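Local atomic coordinates of putative antioxidant defense protein Mlr4105 (Mesorhizobium loti, PDB entry 3C1L), a protein that probably has peroxiredoxin activity, reducing peroxides as part of the cell's antioxidant defence. Residues C83-T88 with I175-N180; M109-A114 with M123-V128. One frame throughout, in Å; residues are numbered along the deposited sequence.

Contact 1 (C83-T88 with I175-N180); sequences CYYCLT and IDMRPN
Two consecutive tyrosines each offer a ring face to the same proline. The Pro179 ring has its CG over Tyr84, 3.9 Å from that ring's centroid, and its CB over Tyr85 at 4.2 Å, two CH-pi contacts. Both tyrosines have CG anti to the backbone N. The approach to Tyr84 is off-centre, with Pro179 CD only 3.3 Å from Tyr84 CE2. Tyr85 is sandwiched: on its other face sits the selenium of Met177 (selenomethionine), 4.0 Å from the centroid and 16° off the normal, a Met-aromatic contact; extended chi1 (-162°) and chi2 (-169°) lay it there, chi3 turning only the methyl. Thr88 supplies a third wall, its CG2 packing 3.6 Å from Pro179 CB, while its OG1 turns back to Tyr84 O, which also accepts Thr88 N.

No hydrogen bond joins the segments directly; water 1 bridges Tyr84 OH and, weakly, Pro179 O. Polar tips are held by other parts: Tyr85 OH by Val37 N, Asn180 OD1 by Asn36 N, and the Arg178 guanidinium by Ala113 O of the second subunit. An alanine in place of Tyr84 removes the ring face under Pro179 CG and CD and the hydroxyl holding water 1, and would probably leave segment 175-180 less firmly seated.

The tyrosines are the middle residues of a Cys-X-X-Cys sequence, the redox motif of AhpD-like proteins. Cys83 N-caps the helix, its SG accepting Cys86 N at 3.5 Å, and no disulphide links the two cysteines; the helix end and this N-H would be expected to favour a thiolate at Cys83.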
ATOM      1  N   CYS B  83      16.101  -7.009  -0.902  1.00 29.33           N
ATOM      2  CA  CYS B  83      16.848  -8.021  -1.618  1.00 28.50           C
ATOM      3  C   CYS B  83      18.165  -8.381  -0.926  1.00 27.76           C
ATOM      4  O   CYS B  83      19.110  -7.627  -0.992  1.00 27.27           O
ATOM      5  CB  CYS B  83      17.172  -7.576  -3.040  1.00 29.30           C
ATOM      6  SG  CYS B  83      18.031  -8.932  -3.990  1.00 30.65           S
ATOM      7  N   TYR B  84      18.209  -9.557  -0.310  1.00 25.82           N
ATOM      8  CA  TYR B  84      19.405 -10.052   0.359  1.00 27.92           C
ATOM      9  C   TYR B  84      20.659 -10.175  -0.542  1.00 28.07           C
ATOM     10  O   TYR B  84      21.782  -9.835  -0.128  1.00 29.99           O
ATOM     11  CB  TYR B  84      19.093 -11.403   0.963  1.00 29.34           C
ATOM     12  CG  TYR B  84      20.260 -12.032   1.644  1.00 30.13           C
ATOM     13  CD1 TYR B  84      20.985 -11.331   2.601  1.00 29.05           C
ATOM     14  CD2 TYR B  84      20.649 -13.339   1.337  1.00 29.52           C
ATOM     15  CE1 TYR B  84      22.074 -11.899   3.228  1.00 27.39           C
ATOM     16  CE2 TYR B  84      21.722 -13.906   1.970  1.00 25.64           C
ATOM     17  CZ  TYR B  84      22.415 -13.188   2.916  1.00 27.68           C
ATOM     18  OH  TYR B  84      23.480 -13.771   3.519  1.00 29.17           O
ATOM     19  N   TYR B  85      20.471 -10.645  -1.764  1.00 27.28           N
ATOM     20  CA  TYR B  85      21.575 -10.844  -2.677  1.00 27.05           C
ATOM     21  C   TYR B  85      22.242  -9.504  -2.934  1.00 27.28           C
ATOM     22  O   TYR B  85      23.479  -9.325  -2.772  1.00 27.65           O
ATOM     23  CB  TYR B  85      21.149 -11.511  -4.024  1.00 27.96           C
ATOM     24  CG  TYR B  85      22.396 -11.854  -4.830  1.00 25.35           C
ATOM     25  CD1 TYR B  85      23.039 -10.899  -5.618  1.00 29.89           C
ATOM     26  CD2 TYR B  85      22.983 -13.091  -4.719  1.00 26.11           C
ATOM     27  CE1 TYR B  85      24.241 -11.211  -6.287  1.00 29.31           C
ATOM     28  CE2 TYR B  85      24.171 -13.404  -5.395  1.00 27.68           C
ATOM     29  CZ  TYR B  85      24.794 -12.465  -6.164  1.00 25.22           C
ATOM     30  OH  TYR B  85      25.993 -12.827  -6.800  1.00 27.77           O
ATOM     31  N   CYS B  86      21.404  -8.550  -3.287  1.00 26.97           N
ATOM     32  CA  CYS B  86      21.876  -7.310  -3.814  1.00 28.75           C
ATOM     33  C   CYS B  86      22.328  -6.388  -2.748  1.00 29.37           C
ATOM     34  O   CYS B  86      23.308  -5.670  -2.958  1.00 29.28           O
ATOM     35  CB  CYS B  86      20.816  -6.651  -4.660  1.00 29.79           C
ATOM     36  SG  CYS B  86      20.525  -7.537  -6.228  1.00 38.95           S
ATOM     37  N   LEU B  87      21.673  -6.436  -1.586  1.00 28.30           N
ATOM     38  CA  LEU B  87      22.128  -5.629  -0.475  1.00 27.95           C
ATOM     39  C   LEU B  87      23.520  -6.056   0.022  1.00 27.45           C
ATOM     40  O   LEU B  87      24.363  -5.209   0.355  1.00 24.45           O
ATOM     41  CB  LEU B  87      21.096  -5.625   0.654  1.00 28.56           C
ATOM     42  CG  LEU B  87      19.821  -4.841   0.355  1.00 25.12           C
ATOM     43  CD1 LEU B  87      18.732  -5.069   1.408  1.00 26.23           C
ATOM     44  CD2 LEU B  87      20.142  -3.332   0.221  1.00 24.17           C
ATOM     45  N   THR B  88      23.745  -7.366   0.048  1.00 26.48           N
ATOM     46  CA  THR B  88      25.031  -7.927   0.377  1.00 25.43           C
ATOM     47  C   THR B  88      26.157  -7.524  -0.597  1.00 27.37           C
ATOM     48  O   THR B  88      27.222  -7.068  -0.157  1.00 27.61           O
ATOM     49  CB  THR B  88      24.915  -9.454   0.481  1.00 24.90           C
ATOM     50  OG1 THR B  88      24.057  -9.753   1.565  1.00 25.33           O
ATOM     51  CG2 THR B  88      26.283 -10.148   0.700  1.00 25.17           C
ATOM     52  N   ILE B 175      14.060 -16.807  -7.009  1.00 27.94           N
ATOM     53  CA  ILE B 175      14.789 -18.098  -6.846  1.00 28.95           C
ATOM     54  C   ILE B 175      15.632 -18.265  -5.565  1.00 31.24           C
ATOM     55  O   ILE B 175      16.347 -19.283  -5.447  1.00 32.01           O
ATOM     56  CB  ILE B 175      15.706 -18.424  -8.037  1.00 31.40           C
ATOM     57  CG1 ILE B 175      16.932 -17.490  -8.078  1.00 28.78           C
ATOM     58  CG2 ILE B 175      14.924 -18.355  -9.370  1.00 29.91           C
ATOM     59  CD1 ILE B 175      17.827 -17.868  -9.224  1.00 33.33           C
ATOM     60  N   ASP B 176      15.503 -17.338  -4.603  1.00 29.62           N
ATOM     61  CA  ASP B 176      16.327 -17.337  -3.369  1.00 29.02           C
ATOM     62  C   ASP B 176      17.837 -17.394  -3.696  1.00 29.07           C
ATOM     63  O   ASP B 176      18.562 -18.261  -3.227  1.00 26.93           O
ATOM     64  CB  ASP B 176      15.900 -18.519  -2.498  1.00 31.93           C
ATOM     65  CG  ASP B 176      16.295 -18.380  -1.026  1.00 36.02           C
ATOM     66  OD1 ASP B 176      16.678 -17.260  -0.580  1.00 42.03           O
ATOM     67  OD2 ASP B 176      16.187 -19.435  -0.306  1.00 44.01           O
HETATM   68  N   MSE B 177      18.310 -16.462  -4.518  1.00 27.72           N
HETATM   69  CA  MSE B 177      19.729 -16.489  -4.936  1.00 29.62           C
HETATM   70  C   MSE B 177      20.592 -16.066  -3.769  1.00 28.78           C
HETATM   71  O   MSE B 177      20.229 -15.159  -3.040  1.00 27.88           O
HETATM   72  CB  MSE B 177      19.978 -15.584  -6.142  1.00 27.38           C
HETATM   73  CG  MSE B 177      21.317 -15.893  -6.899  1.00 31.53           C
HETATM   74 SE   MSE B 177      21.610 -14.412  -8.161  0.75 33.81          SE
HETATM   75  CE  MSE B 177      20.519 -15.167  -9.580  1.00 28.82           C
ATOM     76  N   ARG B 178      21.730 -16.736  -3.598  1.00 30.21           N
ATOM     77  CA  ARG B 178      22.571 -16.587  -2.413  1.00 30.53           C
ATOM     78  C   ARG B 178      23.872 -15.859  -2.711  1.00 29.43           C
ATOM     79  O   ARG B 178      24.663 -16.335  -3.487  1.00 28.32           O
ATOM     80  CB  ARG B 178      22.896 -17.970  -1.831  1.00 31.56           C
ATOM     81  CG  ARG B 178      21.656 -18.746  -1.395  1.00 40.52           C
ATOM     82  CD  ARG B 178      20.853 -17.839  -0.531  1.00 47.52           C
ATOM     83  NE  ARG B 178      19.816 -18.484   0.237  1.00 57.55           N
ATOM     84  CZ  ARG B 178      19.522 -18.180   1.497  1.00 61.84           C
ATOM     85  NH1 ARG B 178      20.237 -17.276   2.169  1.00 63.56           N
ATOM     86  NH2 ARG B 178      18.526 -18.825   2.095  1.00 71.29           N
ATOM     87  N   PRO B 179      24.097 -14.702  -2.067  1.00 28.97           N
ATOM     88  CA  PRO B 179      25.310 -13.955  -2.329  1.00 28.99           C
ATOM     89  C   PRO B 179      26.521 -14.674  -1.769  1.00 27.21           C
ATOM     90  O   PRO B 179      26.399 -15.444  -0.817  1.00 28.26           O
ATOM     91  CB  PRO B 179      25.070 -12.627  -1.581  1.00 28.28           C
ATOM     92  CG  PRO B 179      24.184 -12.987  -0.436  1.00 27.62           C
ATOM     93  CD  PRO B 179      23.423 -14.240  -0.840  1.00 28.97           C
ATOM     94  N   ASN B 180      27.703 -14.397  -2.295  1.00 28.95           N
ATOM     95  CA  ASN B 180      28.918 -15.048  -1.770  1.00 26.91           C
ATOM     96  C   ASN B 180      29.168 -14.668  -0.307  1.00 28.01           C
ATOM     97  O   ASN B 180      29.105 -13.495   0.060  1.00 27.06           O
ATOM     98  CB  ASN B 180      30.152 -14.666  -2.589  1.00 29.30           C
ATOM     99  CG  ASN B 180      29.978 -14.941  -4.065  1.00 28.13           C
ATOM    100  OD1 ASN B 180      29.100 -14.388  -4.671  1.00 24.66           O
ATOM    101  ND2 ASN B 180      30.825 -15.804  -4.638  1.00 25.99           N
TER
HETATM  102  O   HOH W   1      24.565 -16.035   1.865  1.00 43.65           O

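Contact 2 (M109-A114 with M123-V128); sequences MNFRAA and MLEFAV
Phe111 is the packed heart of this contact, driven from a short 3-10 turn against one side of the helix bearing Leu124 and Val128. Its CG takes the crowded position between backbone N and carbonyl carbon (chi1 77°), which sends the ring across to that helix. Leu124 covers one face: its CB lies 4.1 Å from the ring centroid, nearly along the normal, and its CD1 meets Phe111 CD1 at 3.7 Å. Val128 CG2 closes in on Phe111 CE2 at 3.6 Å. Over the opposite face runs the aliphatic stem of Arg112, so the ring is clasped on both sides.

The polar margin is far slacker. Arg112 NE and Glu125 OE2 stay 4.1 Å apart, too far for a salt bridge though their charges should still attract. Water 2 spans them, accepting from Arg112 NE and giving only a weak bond to Glu125 OE2. Firmer bonds come to Arg112 from its own segment: Asn110 OD1 accepts Arg112 NH1 at 3.0 Å and, on a lone pair, Arg112 N, the latter forming an Asx turn.

The contact thus lays the connection after helix 101-109 back on helix 118-132, the helix that follows it. Behind this pairing helix 67-80 supports Leu124 and Val128 through Met72 and Ile80, helix 152-175 touches Ala127 through Ala162, and Ala135 of the fourth subunit packs on Arg112.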
HETATM    1  N   MSE B 109      20.285   0.556   4.936  1.00 30.38           N
HETATM    2  CA  MSE B 109      19.260   0.716   5.983  1.00 27.71           C
HETATM    3  C   MSE B 109      18.270   1.831   5.662  1.00 28.52           C
HETATM    4  O   MSE B 109      17.075   1.619   5.713  1.00 27.49           O
HETATM    5  CB  MSE B 109      19.940   0.975   7.316  1.00 27.87           C
HETATM    6  CG  MSE B 109      20.740  -0.228   7.835  1.00 26.73           C
HETATM    7 SE   MSE B 109      21.953   0.135   9.263  0.75 26.71          SE
HETATM    8  CE  MSE B 109      22.485  -1.669   9.742  1.00 26.54           C
ATOM      9  N   ASN B 110      18.781   3.020   5.345  1.00 27.59           N
ATOM     10  CA  ASN B 110      17.962   4.185   5.017  1.00 26.64           C
ATOM     11  C   ASN B 110      18.884   5.289   4.637  1.00 24.60           C
ATOM     12  O   ASN B 110      19.547   5.890   5.483  1.00 23.04           O
ATOM     13  CB  ASN B 110      17.098   4.640   6.203  1.00 25.77           C
ATOM     14  CG  ASN B 110      15.972   5.553   5.794  1.00 31.13           C
ATOM     15  OD1 ASN B 110      16.108   6.386   4.894  1.00 29.37           O
ATOM     16  ND2 ASN B 110      14.837   5.413   6.484  1.00 26.57           N
ATOM     17  N   PHE B 111      18.962   5.517   3.335  1.00 27.29           N
ATOM     18  CA  PHE B 111      19.824   6.542   2.754  1.00 28.97           C
ATOM     19  C   PHE B 111      19.536   7.960   3.221  1.00 29.40           C
ATOM     20  O   PHE B 111      20.390   8.825   3.109  1.00 31.58           O
ATOM     21  CB  PHE B 111      19.737   6.491   1.224  1.00 32.39           C
ATOM     22  CG  PHE B 111      18.485   7.098   0.665  1.00 30.14           C
ATOM     23  CD1 PHE B 111      18.381   8.455   0.516  1.00 28.63           C
ATOM     24  CD2 PHE B 111      17.406   6.308   0.315  1.00 29.11           C
ATOM     25  CE1 PHE B 111      17.239   9.029   0.029  1.00 30.40           C
ATOM     26  CE2 PHE B 111      16.264   6.890  -0.185  1.00 29.58           C
ATOM     27  CZ  PHE B 111      16.179   8.247  -0.328  1.00 23.83           C
ATOM     28  N   ARG B 112      18.330   8.202   3.728  1.00 29.48           N
ATOM     29  CA  ARG B 112      17.968   9.510   4.252  1.00 28.94           C
ATOM     30  C   ARG B 112      18.785   9.892   5.485  1.00 29.15           C
ATOM     31  O   ARG B 112      18.888  11.075   5.799  1.00 28.96           O
ATOM     32  CB  ARG B 112      16.478   9.552   4.597  1.00 28.09           C
ATOM     33  CG  ARG B 112      15.610   9.384   3.366  1.00 26.75           C
ATOM     34  CD  ARG B 112      14.155   9.216   3.742  1.00 27.20           C
ATOM     35  NE  ARG B 112      13.426   8.781   2.564  1.00 34.48           N
ATOM     36  CZ  ARG B 112      13.310   7.523   2.158  1.00 33.83           C
ATOM     37  NH1 ARG B 112      13.850   6.538   2.853  1.00 32.29           N
ATOM     38  NH2 ARG B 112      12.643   7.263   1.049  1.00 31.29           N
ATOM     39  N   ALA B 113      19.350   8.896   6.169  1.00 28.29           N
ATOM     40  CA  ALA B 113      20.282   9.126   7.295  1.00 28.27           C
ATOM     41  C   ALA B 113      21.685   9.562   6.836  1.00 27.66           C
ATOM     42  O   ALA B 113      22.470   9.982   7.631  1.00 24.91           O
ATOM     43  CB  ALA B 113      20.378   7.860   8.185  1.00 24.83           C
ATOM     44  N   ALA B 114      22.024   9.443   5.559  1.00 28.77           N
ATOM     45  CA  ALA B 114      23.365   9.842   5.106  1.00 31.03           C
ATOM     46  C   ALA B 114      23.416  11.332   4.732  1.00 33.14           C
ATOM     47  O   ALA B 114      22.444  11.915   4.299  1.00 36.30           O
ATOM     48  CB  ALA B 114      23.827   8.973   3.962  1.00 29.05           C
HETATM   49  N   MSE B 123      18.672  12.121  -7.071  1.00 26.53           N
HETATM   50  CA  MSE B 123      18.882  10.886  -7.780  1.00 28.09           C
HETATM   51  C   MSE B 123      18.180   9.691  -7.127  1.00 27.25           C
HETATM   52  O   MSE B 123      17.466   8.918  -7.787  1.00 29.16           O
HETATM   53  CB  MSE B 123      20.405  10.656  -7.825  1.00 26.16           C
HETATM   54  CG  MSE B 123      20.840   9.355  -8.417  1.00 27.12           C
HETATM   55 SE   MSE B 123      22.777   9.355  -8.534  0.75 35.61          SE
HETATM   56  CE  MSE B 123      23.134   9.020  -6.578  1.00 29.00           C
ATOM     57  N   LEU B 124      18.356   9.610  -5.814  1.00 27.60           N
ATOM     58  CA  LEU B 124      17.892   8.532  -5.002  1.00 27.24           C
ATOM     59  C   LEU B 124      16.405   8.702  -4.787  1.00 29.02           C
ATOM     60  O   LEU B 124      15.680   7.729  -4.799  1.00 27.15           O
ATOM     61  CB  LEU B 124      18.668   8.492  -3.661  1.00 27.27           C
ATOM     62  CG  LEU B 124      20.140   7.991  -3.675  1.00 30.44           C
ATOM     63  CD1 LEU B 124      20.704   7.756  -2.255  1.00 25.55           C
ATOM     64  CD2 LEU B 124      20.319   6.739  -4.495  1.00 26.90           C
ATOM     65  N   GLU B 125      15.935   9.929  -4.618  1.00 28.39           N
ATOM     66  CA  GLU B 125      14.491  10.122  -4.497  1.00 30.39           C
ATOM     67  C   GLU B 125      13.769   9.743  -5.801  1.00 29.28           C
ATOM     68  O   GLU B 125      12.685   9.138  -5.753  1.00 28.02           O
ATOM     69  CB  GLU B 125      14.142  11.551  -4.058  1.00 30.71           C
ATOM     70  CG  GLU B 125      14.593  11.906  -2.608  1.00 34.95           C
ATOM     71  CD  GLU B 125      13.760  11.257  -1.496  1.00 48.81           C
ATOM     72  OE1 GLU B 125      12.878  10.405  -1.800  1.00 48.06           O
ATOM     73  OE2 GLU B 125      13.994  11.605  -0.297  1.00 53.18           O
ATOM     74  N   PHE B 126      14.363  10.055  -6.960  1.00 28.51           N
ATOM     75  CA  PHE B 126      13.770   9.574  -8.215  1.00 28.60           C
ATOM     76  C   PHE B 126      13.709   8.007  -8.261  1.00 27.37           C
ATOM     77  O   PHE B 126      12.668   7.398  -8.569  1.00 25.75           O
ATOM     78  CB  PHE B 126      14.521  10.121  -9.383  1.00 27.49           C
ATOM     79  CG  PHE B 126      13.932   9.779 -10.702  1.00 31.28           C
ATOM     80  CD1 PHE B 126      12.819  10.467 -11.178  1.00 31.37           C
ATOM     81  CD2 PHE B 126      14.510   8.794 -11.503  1.00 35.49           C
ATOM     82  CE1 PHE B 126      12.259  10.173 -12.408  1.00 27.41           C
ATOM     83  CE2 PHE B 126      13.941   8.457 -12.752  1.00 32.30           C
ATOM     84  CZ  PHE B 126      12.817   9.169 -13.213  1.00 34.10           C
ATOM     85  N   ALA B 127      14.830   7.376  -7.947  1.00 26.73           N
ATOM     86  CA  ALA B 127      14.924   5.889  -7.872  1.00 27.74           C
ATOM     87  C   ALA B 127      13.870   5.266  -6.935  1.00 27.60           C
ATOM     88  O   ALA B 127      13.299   4.224  -7.258  1.00 32.27           O
ATOM     89  CB  ALA B 127      16.327   5.474  -7.451  1.00 26.64           C
ATOM     90  N   VAL B 128      13.643   5.868  -5.765  1.00 27.91           N
ATOM     91  CA  VAL B 128      12.583   5.444  -4.834  1.00 29.33           C
ATOM     92  C   VAL B 128      11.209   5.497  -5.473  1.00 28.34           C
ATOM     93  O   VAL B 128      10.487   4.512  -5.460  1.00 27.39           O
ATOM     94  CB  VAL B 128      12.511   6.310  -3.535  1.00 33.35           C
ATOM     95  CG1 VAL B 128      11.242   6.002  -2.787  1.00 33.93           C
ATOM     96  CG2 VAL B 128      13.714   6.065  -2.640  1.00 28.74           C
TER
HETATM   97  O   HOH W   2      11.542  11.391   2.156  1.00 48.11           O

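In the fold
Along the chain the order is 83-88, 109-114, 123-128, 175-180, so contact 2, a local one, falls between the two halves of the long-range contact 1. Their centres lie 20 Å apart and their nearest atoms about 6 Å, without touching, in an all-helical chain. Helix 152-175 borders both, with Ala172 at Tyr85 and Ala162 at Ala127; helix 67-80 touches Leu87 as well as Leu124 and Val128. Across the subunit interface they are more intimately related: Arg178 of one copy bonds to Ala113 O of its partner, and Thr88 packs on Met109 there. The interface therefore joins the Cys-X-X-Cys helix and C-terminal tail of one subunit to the 109-114 turn of the next.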